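Local coordinates for putative aminotransferase (Actinomadura melliaura, PDB 4ZWV), which probably transfers an amino group to a sugar intermediate in AT2433 aminopentose biosynthesis, using pyridoxal 5'-phosphate as cofactor, at residues Leu63-Leu68 against Ala125-His130; Leu17-Glu22 against Gly32-Glu37; Val320-Asp325 against Ser342-Met347; Ala43-Asn48 against Glu254-Gln259. One frame throughout, in Å; residues are numbered along the deposited sequence.

Contact 1 (Leu63-Leu68 against Ala125-His130); sequences LALRLL and AIIVVH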
loop_
_atom_site.group_PDB
_atom_site.type_symbol
_atom_site.label_atom_id
_atom_site.label_comp_id
_atom_site.label_asym_id
_atom_site.label_seq_id
_atom_site.Cartn_x
_atom_site.Cartn_y
_atom_site.Cartn_z
ATOM N N LEU A 63 7.148 1.881 6.568
ATOM C CA LEU A 63 7.980 0.797 7.082
ATOM C C LEU A 63 9.182 1.337 7.857
ATOM O O LEU A 63 9.491 0.850 8.944
ATOM C CB LEU A 63 8.437 -0.104 5.934
ATOM C CG LEU A 63 9.411 -1.234 6.256
ATOM C CD1 LEU A 63 8.878 -2.110 7.385
ATOM C CD2 LEU A 63 9.620 -2.069 5.013
ATOM N N ALA A 64 9.849 2.360 7.321
ATOM C CA ALA A 64 10.996 2.941 8.028
ATOM C C ALA A 64 10.608 3.433 9.427
ATOM O O ALA A 64 11.328 3.187 10.403
ATOM C CB ALA A 64 11.604 4.079 7.203
ATOM N N LEU A 65 9.453 4.095 9.531
ATOM C CA LEU A 65 8.990 4.591 10.824
ATOM C C LEU A 65 8.665 3.431 11.763
ATOM O O LEU A 65 8.927 3.502 12.964
ATOM C CB LEU A 65 7.774 5.500 10.638
ATOM C CG LEU A 65 8.097 6.885 10.060
ATOM C CD1 LEU A 65 6.810 7.534 9.560
ATOM C CD2 LEU A 65 8.763 7.773 11.102
ATOM N N ARG A 66 8.090 2.353 11.237
ATOM C CA ARG A 66 7.772 1.221 12.108
ATOM C C ARG A 66 9.036 0.553 12.642
ATOM O O ARG A 66 9.021 -0.014 13.737
ATOM C CB ARG A 66 6.907 0.189 11.382
ATOM C CG ARG A 66 5.520 0.683 11.017
ATOM C CD ARG A 66 4.617 0.898 12.230
ATOM N NE ARG A 66 3.334 1.495 11.844
ATOM C CZ ARG A 66 2.301 1.687 12.665
ATOM N NH1 ARG A 66 1.180 2.239 12.199
ATOM N NH2 ARG A 66 2.374 1.313 13.934
ATOM N N LEU A 67 10.134 0.646 11.892
ATOM C CA LEU A 67 11.382 0.003 12.314
ATOM C C LEU A 67 12.090 0.723 13.467
ATOM O O LEU A 67 13.025 0.185 14.064
ATOM C CB LEU A 67 12.333 -0.113 11.115
ATOM C CG LEU A 67 11.876 -1.115 10.040
ATOM C CD1 LEU A 67 12.700 -0.954 8.783
ATOM C CD2 LEU A 67 11.995 -2.543 10.555
ATOM N N LEU A 68 11.629 1.925 13.794
ATOM C CA LEU A 68 12.287 2.713 14.833
ATOM C C LEU A 68 12.080 2.120 16.200
ATOM O O LEU A 68 11.009 1.621 16.506
ATOM C CB LEU A 68 11.798 4.156 14.819
ATOM C CG LEU A 68 12.125 4.883 13.527
ATOM C CD1 LEU A 68 11.677 6.324 13.641
ATOM C CD2 LEU A 68 13.618 4.785 13.217
ATOM N N ALA A 125 12.388 11.042 15.757
ATOM C CA ALA A 125 13.040 10.900 14.462
ATOM C C ALA A 125 12.950 12.201 13.704
ATOM O O ALA A 125 12.191 13.102 14.076
ATOM C CB ALA A 125 12.405 9.773 13.638
ATOM N N ILE A 126 13.732 12.280 12.634
ATOM C CA ILE A 126 13.730 13.417 11.731
ATOM C C ILE A 126 13.591 12.872 10.326
ATOM O O ILE A 126 14.317 11.959 9.978
ATOM C CB ILE A 126 15.036 14.225 11.853
ATOM C CG1 ILE A 126 15.239 14.706 13.296
ATOM C CG2 ILE A 126 15.041 15.397 10.861
ATOM C CD1 ILE A 126 16.708 14.955 13.627
ATOM N N ILE A 127 12.630 13.366 9.552
ATOM C CA ILE A 127 12.576 13.005 8.132
ATOM C C ILE A 127 13.129 14.175 7.345
ATOM O O ILE A 127 12.654 15.304 7.487
ATOM C CB ILE A 127 11.148 12.659 7.655
ATOM C CG1 ILE A 127 10.590 11.485 8.481
ATOM C CG2 ILE A 127 11.165 12.309 6.175
ATOM C CD1 ILE A 127 9.206 10.997 8.018
ATOM N N VAL A 128 14.169 13.929 6.552
ATOM C CA VAL A 128 14.731 15.005 5.739
ATOM C C VAL A 128 14.429 14.699 4.281
ATOM O O VAL A 128 14.550 13.557 3.837
ATOM C CB VAL A 128 16.245 15.199 5.964
ATOM C CG1 VAL A 128 16.525 15.564 7.428
ATOM C CG2 VAL A 128 17.045 13.978 5.555
ATOM N N VAL A 129 13.981 15.715 3.556
ATOM C CA VAL A 129 13.565 15.537 2.170
ATOM C C VAL A 129 14.544 16.222 1.231
ATOM O O VAL A 129 14.792 17.427 1.351
ATOM C CB VAL A 129 12.144 16.086 1.930
ATOM C CG1 VAL A 129 11.726 15.847 0.479
ATOM C CG2 VAL A 129 11.154 15.405 2.861
ATOM N N HIS A 130 15.105 15.449 0.305
ATOM C CA HIS A 130 15.987 16.008 -0.722
ATOM C C HIS A 130 15.099 16.623 -1.804
ATOM O O HIS A 130 14.939 16.086 -2.905
ATOM C CB HIS A 130 16.911 14.934 -1.283
ATOM C CG HIS A 130 17.728 14.231 -0.243
ATOM N ND1 HIS A 130 18.711 14.861 0.493
ATOM C CD2 HIS A 130 17.716 12.941 0.170
ATOM C CE1 HIS A 130 19.271 13.987 1.312
ATOM N NE2 HIS A 130 18.678 12.814 1.140
#

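Contact 2 (Leu17-Glu22 against Gly32-Glu37); sequences LDRVAE and GPRVAE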
loop_
_atom_site.group_PDB
_atom_site.type_symbol
_atom_site.label_atom_id
_atom_site.label_comp_id
_atom_site.label_asym_id
_atom_site.label_seq_id
_atom_site.Cartn_x
_atom_site.Cartn_y
_atom_site.Cartn_z
ATOM N N LEU A 17 6.661 -3.661 -21.997
ATOM C CA LEU A 17 5.620 -4.621 -22.365
ATOM C C LEU A 17 6.208 -6.026 -22.471
ATOM O O LEU A 17 5.581 -6.999 -22.052
ATOM C CB LEU A 17 4.943 -4.207 -23.673
ATOM C CG LEU A 17 3.676 -4.987 -24.039
ATOM C CD1 LEU A 17 2.624 -4.795 -22.945
ATOM C CD2 LEU A 17 3.143 -4.528 -25.397
ATOM N N ASP A 18 7.416 -6.123 -23.026
ATOM C CA ASP A 18 8.141 -7.397 -23.121
ATOM C C ASP A 18 8.364 -8.004 -21.729
ATOM O O ASP A 18 8.176 -9.203 -21.532
ATOM C CB ASP A 18 9.485 -7.184 -23.839
ATOM C CG ASP A 18 10.454 -8.360 -23.673
ATOM O OD1 ASP A 18 11.233 -8.371 -22.690
ATOM O OD2 ASP A 18 10.458 -9.256 -24.540
ATOM N N ARG A 19 8.744 -7.175 -20.767
ATOM C CA ARG A 19 8.990 -7.675 -19.417
ATOM C C ARG A 19 7.702 -8.092 -18.724
ATOM O O ARG A 19 7.668 -9.109 -18.023
ATOM C CB ARG A 19 9.711 -6.629 -18.567
ATOM C CG ARG A 19 11.170 -6.445 -18.924
ATOM C CD ARG A 19 11.962 -7.680 -18.538
ATOM N NE ARG A 19 13.325 -7.346 -18.144
ATOM C CZ ARG A 19 14.059 -8.075 -17.314
ATOM N NH1 ARG A 19 15.291 -7.692 -17.021
ATOM N NH2 ARG A 19 13.565 -9.191 -16.784
ATOM N N VAL A 20 6.639 -7.320 -18.915
ATOM C CA VAL A 20 5.345 -7.683 -18.324
ATOM C C VAL A 20 4.825 -8.984 -18.932
ATOM O O VAL A 20 4.272 -9.834 -18.226
ATOM C CB VAL A 20 4.309 -6.555 -18.499
ATOM C CG1 VAL A 20 2.909 -7.026 -18.101
ATOM C CG2 VAL A 20 4.726 -5.350 -17.664
ATOM N N ALA A 21 5.015 -9.161 -20.236
ATOM C CA ALA A 21 4.605 -10.408 -20.886
ATOM C C ALA A 21 5.300 -11.606 -20.238
ATOM O O ALA A 21 4.697 -12.665 -20.085
ATOM C CB ALA A 21 4.901 -10.366 -22.391
ATOM N N GLU A 22 6.569 -11.423 -19.880
ATOM C CA GLU A 22 7.359 -12.462 -19.214
ATOM C C GLU A 22 6.719 -12.848 -17.876
ATOM O O GLU A 22 6.594 -14.034 -17.557
ATOM C CB GLU A 22 8.807 -11.983 -19.010
ATOM C CG GLU A 22 9.722 -12.970 -18.276
ATOM C CD GLU A 22 11.038 -12.342 -17.798
ATOM O OE1 GLU A 22 11.256 -11.130 -18.009
ATOM O OE2 GLU A 22 11.861 -13.065 -17.200
ATOM N N GLY A 32 8.717 -12.348 -6.363
ATOM C CA GLY A 32 9.520 -13.498 -6.734
ATOM C C GLY A 32 10.817 -13.131 -7.432
ATOM O O GLY A 32 11.526 -12.212 -7.002
ATOM N N PRO A 33 11.134 -13.836 -8.528
ATOM C CA PRO A 33 12.440 -13.661 -9.171
ATOM C C PRO A 33 12.667 -12.293 -9.801
ATOM O O PRO A 33 13.819 -11.855 -9.827
ATOM C CB PRO A 33 12.459 -14.763 -10.247
ATOM C CG PRO A 33 11.026 -15.124 -10.460
ATOM C CD PRO A 33 10.352 -14.930 -9.132
ATOM N N ARG A 34 11.629 -11.620 -10.288
ATOM C CA ARG A 34 11.865 -10.304 -10.876
ATOM C C ARG A 34 12.204 -9.288 -9.786
ATOM O O ARG A 34 13.060 -8.434 -9.978
ATOM C CB ARG A 34 10.660 -9.823 -11.694
ATOM C CG ARG A 34 10.249 -10.758 -12.844
ATOM C CD ARG A 34 11.201 -10.695 -14.047
ATOM N NE ARG A 34 12.504 -11.292 -13.785
ATOM C CZ ARG A 34 12.741 -12.597 -13.735
ATOM N NH1 ARG A 34 13.967 -13.033 -13.489
ATOM N NH2 ARG A 34 11.757 -13.468 -13.916
ATOM N N VAL A 35 11.532 -9.390 -8.641
ATOM C CA VAL A 35 11.866 -8.543 -7.504
ATOM C C VAL A 35 13.320 -8.760 -7.095
ATOM O O VAL A 35 14.050 -7.799 -6.864
ATOM C CB VAL A 35 10.932 -8.812 -6.314
ATOM C CG1 VAL A 35 11.527 -8.235 -5.014
ATOM C CG2 VAL A 35 9.563 -8.232 -6.581
ATOM N N ALA A 36 13.743 -10.019 -7.023
ATOM C CA ALA A 36 15.130 -10.326 -6.669
ATOM C C ALA A 36 16.109 -9.733 -7.683
ATOM O O ALA A 36 17.127 -9.156 -7.302
ATOM C CB ALA A 36 15.329 -11.832 -6.555
ATOM N N GLU A 37 15.781 -9.855 -8.967
ATOM C CA GLU A 37 16.613 -9.321 -10.044
ATOM C C GLU A 37 16.729 -7.797 -9.960
ATOM O O GLU A 37 17.811 -7.223 -10.096
ATOM C CB GLU A 37 16.040 -9.738 -11.409
ATOM C CG GLU A 37 16.877 -9.280 -12.603
ATOM C CD GLU A 37 16.258 -9.603 -13.950
ATOM O OE1 GLU A 37 15.200 -10.267 -13.996
ATOM O OE2 GLU A 37 16.839 -9.184 -14.975
#

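Contact 3 (Val320-Asp325 against Ser342-Met347); sequences VSRRND and SVYDRM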
loop_
_atom_site.group_PDB
_atom_site.type_symbol
_atom_site.label_atom_id
_atom_site.label_comp_id
_atom_site.label_asym_id
_atom_site.label_seq_id
_atom_site.Cartn_x
_atom_site.Cartn_y
_atom_site.Cartn_z
ATOM N N VAL A 320 4.660 21.800 -6.683
ATOM C CA VAL A 320 4.574 20.354 -6.610
ATOM C C VAL A 320 3.442 19.968 -5.651
ATOM O O VAL A 320 2.677 19.041 -5.911
ATOM C CB VAL A 320 5.926 19.745 -6.160
ATOM C CG1 VAL A 320 5.805 18.236 -5.959
ATOM C CG2 VAL A 320 7.017 20.077 -7.174
ATOM N N SER A 321 3.365 20.678 -4.529
ATOM C CA SER A 321 2.315 20.488 -3.533
ATOM C C SER A 321 2.020 21.795 -2.810
ATOM O O SER A 321 2.826 22.722 -2.835
ATOM C CB SER A 321 2.716 19.425 -2.500
ATOM O OG SER A 321 2.621 18.117 -3.038
ATOM N N ARG A 322 0.868 21.856 -2.155
ATOM C CA ARG A 322 0.598 22.917 -1.186
ATOM C C ARG A 322 1.471 22.670 0.051
ATOM O O ARG A 322 1.660 21.517 0.448
ATOM C CB ARG A 322 -0.885 22.944 -0.806
ATOM C CG ARG A 322 -1.256 24.049 0.154
ATOM C CD ARG A 322 -2.731 23.985 0.548
ATOM N NE ARG A 322 -3.103 25.152 1.345
ATOM C CZ ARG A 322 -4.347 25.479 1.673
ATOM N NH1 ARG A 322 -5.361 24.734 1.259
ATOM N NH2 ARG A 322 -4.577 26.558 2.413
ATOM N N ARG A 323 2.014 23.725 0.658
ATOM C CA ARG A 323 2.738 23.532 1.918
ATOM C C ARG A 323 1.834 22.788 2.911
ATOM O O ARG A 323 0.681 23.185 3.128
ATOM C CB ARG A 323 3.227 24.875 2.494
ATOM C CG ARG A 323 2.141 25.925 2.720
ATOM C CD ARG A 323 2.742 27.264 3.188
ATOM N NE ARG A 323 3.219 27.205 4.569
ATOM C CZ ARG A 323 3.813 28.224 5.180
ATOM N NH1 ARG A 323 4.005 29.367 4.522
ATOM N NH2 ARG A 323 4.221 28.101 6.435
ATOM N N ASN A 324 2.339 21.694 3.490
ATOM C CA ASN A 324 1.456 20.728 4.159
ATOM C C ASN A 324 0.873 21.273 5.461
ATOM O O ASN A 324 -0.169 20.799 5.930
ATOM C CB ASN A 324 2.186 19.418 4.483
ATOM C CG ASN A 324 2.684 18.656 3.250
ATOM O OD1 ASN A 324 3.297 17.605 3.407
ATOM N ND2 ASN A 324 2.460 19.179 2.044
ATOM N N ASP A 325 1.549 22.262 6.044
ATOM C CA ASP A 325 1.120 22.816 7.325
ATOM C C ASP A 325 -0.142 23.664 7.198
ATOM O O ASP A 325 -0.746 24.018 8.207
ATOM C CB ASP A 325 2.261 23.639 7.978
ATOM C CG ASP A 325 2.727 24.823 7.127
ATOM O OD1 ASP A 325 2.724 24.736 5.881
ATOM O OD2 ASP A 325 3.125 25.854 7.725
ATOM N N SER A 342 8.737 33.570 3.677
ATOM C CA SER A 342 9.436 34.570 2.862
ATOM C C SER A 342 9.621 34.129 1.409
ATOM O O SER A 342 9.965 34.956 0.559
ATOM C CB SER A 342 10.805 34.911 3.468
ATOM O OG SER A 342 11.750 33.883 3.228
ATOM N N VAL A 343 9.391 32.850 1.120
ATOM C CA VAL A 343 9.544 32.361 -0.249
ATOM C C VAL A 343 8.300 31.683 -0.838
ATOM O O VAL A 343 8.226 31.456 -2.050
ATOM C CB VAL A 343 10.720 31.359 -0.356
ATOM C CG1 VAL A 343 12.046 32.067 -0.122
ATOM C CG2 VAL A 343 10.539 30.193 0.614
ATOM N N TYR A 344 7.322 31.347 0.000
ATOM C CA TYR A 344 6.225 30.505 -0.472
ATOM C C TYR A 344 5.337 31.182 -1.524
ATOM O O TYR A 344 4.753 30.499 -2.373
ATOM C CB TYR A 344 5.368 30.038 0.702
ATOM C CG TYR A 344 4.319 29.027 0.299
ATOM C CD1 TYR A 344 4.685 27.760 -0.154
ATOM C CD2 TYR A 344 2.967 29.337 0.362
ATOM C CE1 TYR A 344 3.731 26.826 -0.522
ATOM C CE2 TYR A 344 2.004 28.406 -0.007
ATOM C CZ TYR A 344 2.395 27.161 -0.453
ATOM O OH TYR A 344 1.436 26.246 -0.809
ATOM N N ASP A 345 5.251 32.510 -1.484
ATOM C CA ASP A 345 4.445 33.240 -2.458
ATOM C C ASP A 345 5.265 33.609 -3.685
ATOM O O ASP A 345 4.754 34.231 -4.611
ATOM C CB ASP A 345 3.863 34.514 -1.848
ATOM C CG ASP A 345 2.809 34.230 -0.804
ATOM O OD1 ASP A 345 1.995 33.309 -1.020
ATOM O OD2 ASP A 345 2.803 34.926 0.233
ATOM N N ARG A 346 6.532 33.209 -3.688
ATOM C CA ARG A 346 7.434 33.522 -4.794
ATOM C C ARG A 346 7.865 32.295 -5.582
ATOM O O ARG A 346 8.190 32.392 -6.764
ATOM C CB ARG A 346 8.673 34.245 -4.272
ATOM C CG ARG A 346 8.380 35.628 -3.715
ATOM C CD ARG A 346 9.520 36.099 -2.828
ATOM N NE ARG A 346 10.760 36.209 -3.585
ATOM C CZ ARG A 346 11.956 35.878 -3.112
ATOM N NH1 ARG A 346 12.082 35.394 -1.880
ATOM N NH2 ARG A 346 13.026 36.020 -3.880
HETATM N N MSE A 347 7.875 31.139 -4.935
HETATM C CA MSE A 347 8.457 29.969 -5.574
HETATM C C MSE A 347 7.607 29.457 -6.730
HETATM O O MSE A 347 6.368 29.471 -6.686
HETATM C CB MSE A 347 8.683 28.850 -4.551
HETATM C CG MSE A 347 7.430 28.372 -3.899
HETATM SE SE MSE A 347 7.826 26.937 -2.636
HETATM C CE MSE A 347 8.920 27.873 -1.369
#

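Contact 4 (Ala43-Asn48 against Glu254-Gln259); sequences AARLGN and ETVDEQ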
loop_
_atom_site.group_PDB
_atom_site.type_symbol
_atom_site.label_atom_id
_atom_site.label_comp_id
_atom_site.label_asym_id
_atom_site.label_seq_id
_atom_site.Cartn_x
_atom_site.Cartn_y
_atom_site.Cartn_z
ATOM N N ALA A 43 20.984 -2.570 -5.967
ATOM C CA ALA A 43 22.067 -2.666 -4.990
ATOM C C ALA A 43 23.402 -2.348 -5.639
ATOM O O ALA A 43 24.217 -1.622 -5.066
ATOM C CB ALA A 43 22.107 -4.050 -4.363
ATOM N N ALA A 44 23.610 -2.879 -6.842
ATOM C CA ALA A 44 24.875 -2.670 -7.549
ATOM C C ALA A 44 25.048 -1.205 -7.929
ATOM O O ALA A 44 26.141 -0.650 -7.802
ATOM C CB ALA A 44 24.947 -3.553 -8.788
ATOM N N ARG A 45 23.971 -0.577 -8.388
ATOM C CA ARG A 45 24.020 0.835 -8.746
ATOM C C ARG A 45 24.255 1.718 -7.532
ATOM O O ARG A 45 25.007 2.690 -7.594
ATOM C CB ARG A 45 22.729 1.256 -9.452
ATOM C CG ARG A 45 22.651 0.795 -10.891
ATOM C CD ARG A 45 21.301 1.122 -11.494
ATOM N NE ARG A 45 21.286 0.797 -12.917
ATOM C CZ ARG A 45 21.296 1.708 -13.882
ATOM N NH1 ARG A 45 21.316 2.996 -13.574
ATOM N NH2 ARG A 45 21.278 1.325 -15.150
ATOM N N LEU A 46 23.627 1.367 -6.416
ATOM C CA LEU A 46 23.702 2.183 -5.210
ATOM C C LEU A 46 24.973 1.963 -4.392
ATOM O O LEU A 46 25.376 2.835 -3.630
ATOM C CB LEU A 46 22.483 1.907 -4.323
ATOM C CG LEU A 46 21.175 2.496 -4.831
ATOM C CD1 LEU A 46 19.998 1.858 -4.101
ATOM C CD2 LEU A 46 21.176 4.004 -4.627
ATOM N N GLY A 47 25.577 0.785 -4.514
ATOM C CA GLY A 47 26.706 0.430 -3.674
ATOM C C GLY A 47 26.299 0.133 -2.239
ATOM O O GLY A 47 27.132 0.133 -1.334
ATOM N N ASN A 48 25.009 -0.116 -2.040
ATOM C CA ASN A 48 24.481 -0.544 -0.745
ATOM C C ASN A 48 23.779 -1.880 -0.968
ATOM O O ASN A 48 22.823 -1.956 -1.723
ATOM C CB ASN A 48 23.512 0.498 -0.159
ATOM C CG ASN A 48 23.020 0.134 1.243
ATOM O OD1 ASN A 48 23.127 -1.009 1.673
ATOM N ND2 ASN A 48 22.480 1.123 1.963
ATOM N N GLU A 254 17.303 0.738 -18.114
ATOM C CA GLU A 254 18.183 0.874 -19.268
ATOM C C GLU A 254 18.487 2.321 -19.634
ATOM O O GLU A 254 19.607 2.646 -20.020
ATOM C CB GLU A 254 17.579 0.165 -20.481
ATOM C CG GLU A 254 18.015 -1.279 -20.618
ATOM C CD GLU A 254 17.746 -2.082 -19.365
ATOM O OE1 GLU A 254 18.712 -2.647 -18.806
ATOM O OE2 GLU A 254 16.570 -2.138 -18.938
ATOM N N THR A 255 17.495 3.195 -19.529
ATOM C CA THR A 255 17.694 4.553 -20.015
ATOM C C THR A 255 17.596 5.626 -18.942
ATOM O O THR A 255 17.659 6.819 -19.251
ATOM C CB THR A 255 16.689 4.888 -21.122
ATOM O OG1 THR A 255 15.360 4.701 -20.627
ATOM C CG2 THR A 255 16.909 3.986 -22.327
ATOM N N VAL A 256 17.465 5.229 -17.681
ATOM C CA VAL A 256 17.277 6.232 -16.644
ATOM C C VAL A 256 18.513 7.128 -16.514
ATOM O O VAL A 256 18.380 8.320 -16.247
ATOM C CB VAL A 256 16.917 5.588 -15.278
ATOM C CG1 VAL A 256 18.057 4.732 -14.747
ATOM C CG2 VAL A 256 16.510 6.660 -14.275
ATOM N N ASP A 257 19.700 6.577 -16.754
ATOM C CA ASP A 257 20.933 7.368 -16.660
ATOM C C ASP A 257 20.981 8.495 -17.701
ATOM O O ASP A 257 21.382 9.619 -17.388
ATOM C CB ASP A 257 22.163 6.476 -16.831
ATOM C CG ASP A 257 22.419 5.595 -15.625
ATOM O OD1 ASP A 257 21.973 5.955 -14.518
ATOM O OD2 ASP A 257 23.066 4.540 -15.791
ATOM N N GLU A 258 20.570 8.191 -18.926
ATOM C CA GLU A 258 20.538 9.200 -19.977
ATOM C C GLU A 258 19.478 10.252 -19.665
ATOM O O GLU A 258 19.688 11.443 -19.891
ATOM C CB GLU A 258 20.283 8.562 -21.345
ATOM C CG GLU A 258 20.044 9.557 -22.479
ATOM C CD GLU A 258 21.258 10.422 -22.814
ATOM O OE1 GLU A 258 22.371 10.152 -22.313
ATOM O OE2 GLU A 258 21.090 11.381 -23.597
ATOM N N GLN A 259 18.345 9.819 -19.122
ATOM C CA GLN A 259 17.316 10.778 -18.773
ATOM C C GLN A 259 17.813 11.723 -17.670
ATOM O O GLN A 259 17.571 12.926 -17.725
ATOM C CB GLN A 259 16.033 10.046 -18.379
ATOM C CG GLN A 259 15.283 9.515 -19.613
ATOM C CD GLN A 259 14.670 8.132 -19.427
ATOM O OE1 GLN A 259 14.575 7.357 -20.384
ATOM N NE2 GLN A 259 14.248 7.820 -18.205
HETATM O O HOH W 1 20.533 3.748 -17.232
#

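Contact 1 (Leu63-Leu68 against Ala125-His130)
Leu65 and Leu68 pack against Ile127 and Ala125 in a small apolar helix-on-sheet contact, buried between the C-terminal end of helix 57-66 and the seven-stranded mixed sheet, an arrangement consistent with the large domain of fold-type I aminotransferases. Leu65 belongs to the helix, Leu68 follows in the loop, and both partners lie on the interior strand 123-129. The tightest touch is methyl to methyl, Leu68 CD1 lying 3.5 Å from Ala125 CB. Leu68 reaches it with CG anti to its carbonyl carbon and beside the backbone N (chi1 -63°). Its backbone is tied back to the helical turn by Leu68 N bonding Leu65 O at 3.2 Å. Farther along the strand the approach is looser, with Leu65 CD2 standing 4.5 Å from the terminal CD1 of Ile127. Ile159 of the neighbouring strand 157-161 and Ala90 of helix 85-93 also touch Leu65, while Ile91 and Thr87 of that helix meet Ile127. The side chain of Leu65 is about 9 Å from that of Thr58, which binds pyridoxal 5'-phosphate, near the N-terminal end of the same helix. With methyl groups alone meeting across the contact, it rests on dispersion and burial of apolar surface, without directional bonds.

Contact 2 (Leu17-Glu22 against Gly32-Glu37)
Arg19 and Glu37 reach toward each other from opposite directions, their guanidinium and carboxylate planes inclined by 48°. NH1 of Arg19 makes the nearly straight bond, 3.0 Å to Glu37 OE2; the oxygen lies at the guanidinium edge and in its plane, but the donor comes from above the plane of the carboxylate. A weak second bond runs from Arg19 NH2 to Glu37 OE1 at 3.4 Å. Glu37 is extended beyond CG, with CG anti to the backbone N (chi1 -177°), whereas Arg34 is bent at chi2 and chi3. Its NE and NH1 converge side-on on Glu37 OE1, one turn further along the helix, NE at 2.9 Å. The four charged residues form a salt-bridge network across the pair of helices 16-26 and 33-46, whose segments here run at 136° to each other with axes 12.6 Å apart at closest. In one of its two conformers Glu22 completes it: its OE1 accepts from Arg19 NH2 at 3.3 Å through the syn lone pair, while OE2 sits over one face of the Arg34 guanidinium, 3.3 Å from NH2, a charge attraction to which no N-H points. Interleaving carboxylates probably offset the approach of Arg19 NH2 to Arg34 NE, 3.8 Å apart. Leu250 of helix 243-273 touches both Arg19 and Glu37, and Val20 packs on Phe24 of the second subunit.

Contact 3 (Val320-Asp325 against Ser342-Met347)
Tyr344 reaches the loop 320-325 with both its hydroxyl and its ring. The OH accepts the backbone N-H of Arg323 at 3.0 Å in a nearly straight bond. Over one ring face lies the aliphatic part of Arg323 in a CH-pi contact, CD being 3.4 Å from the Tyr344 ring centroid and 10° off the normal. Arg323 starts with CG between its backbone N and carbonyl carbon (chi1 56°), laying CB, CG and CD along the ring before bending at chi3. The guanidinium, at 78° to the ring, is held side-on by Asp325, NE to OD1 and NH2 to OD2 both at 2.8 Å through syn lone pairs. Farther out, Arg334 shares Asp325, and Asp341 takes NH1 of Arg323. Arg322 makes a salt bridge to Glu326 and a hydrogen bond to Tyr230 O of the second subunit. The contact joins a loop at the dimer interface to the helix preceding strand 347-350, and the Ser321 side chain lies about 7 Å from that of His164, which binds pyridoxal 5'-phosphate. With Arg323 CZ 5.3 Å from the Tyr344 ring centroid, cation-pi attraction is at most weak; CH-pi packing and the hydroxyl bond chiefly hold the ring.

Contact 4 (Ala43-Asn48 against Glu254-Gln259)
The Arg45 guanidinium meets Asp257 at its edge: OD1 lies near the guanidinium plane, the carboxylate is turned 33° from it, and Val256 CG1 approaches NH1 obliquely at 3.9 Å. This is a salt bridge between two helices, 33-46 and the long 243-273; such a long helix leading from the large domain toward the C-terminal one is a feature of fold-type I aminotransferases. Arg45 spans the gap with its chain extended from CG to NE. It faces an aspartate coming from the opposite direction, and NH1 divides itself between OD1 and OD2 of Asp257, 3.2 Å from each. Both bonds are bent and weak, so the charge attraction presumably contributes more than their directionality. The two charged residues are exposed, whereas Val256 is buried and also touches Trp166. The next residue, Leu46, packs on strands 51-54 and 198-201; the helix ends there, and Gly47, with positive phi (73°), leads the chain out. A water bridges the helices beside the salt bridge, accepting from Arg45 NH2 at 3.3 Å and giving a weak bond to the carbonyl oxygen of Glu254, where helix 243-273 is kinked. The same water accepts from the backbone N of Asp257 at 3.0 Å.

In the fold
From the N terminus, contact 2 closes first, a short hairpin joining helix 16-26 to helix 33-46 beside the second subunit. The latter helix then opens contact 4, the longest loop, which shuts only at helix 243-273 after about two hundred residues. Contact 1 is nested inside that loop, seating helix 57-66 on the interior strand 123-129. Contact 3 follows in series, tying the loop after helix 303-312 to helix 338-344. Contacts 2 and 4 share helix 33-46, with centres about 17 Å apart, whereas contacts 2 and 3, centres about 40 Å apart, lie on opposite sides of the chain's centre and both touch the second subunit.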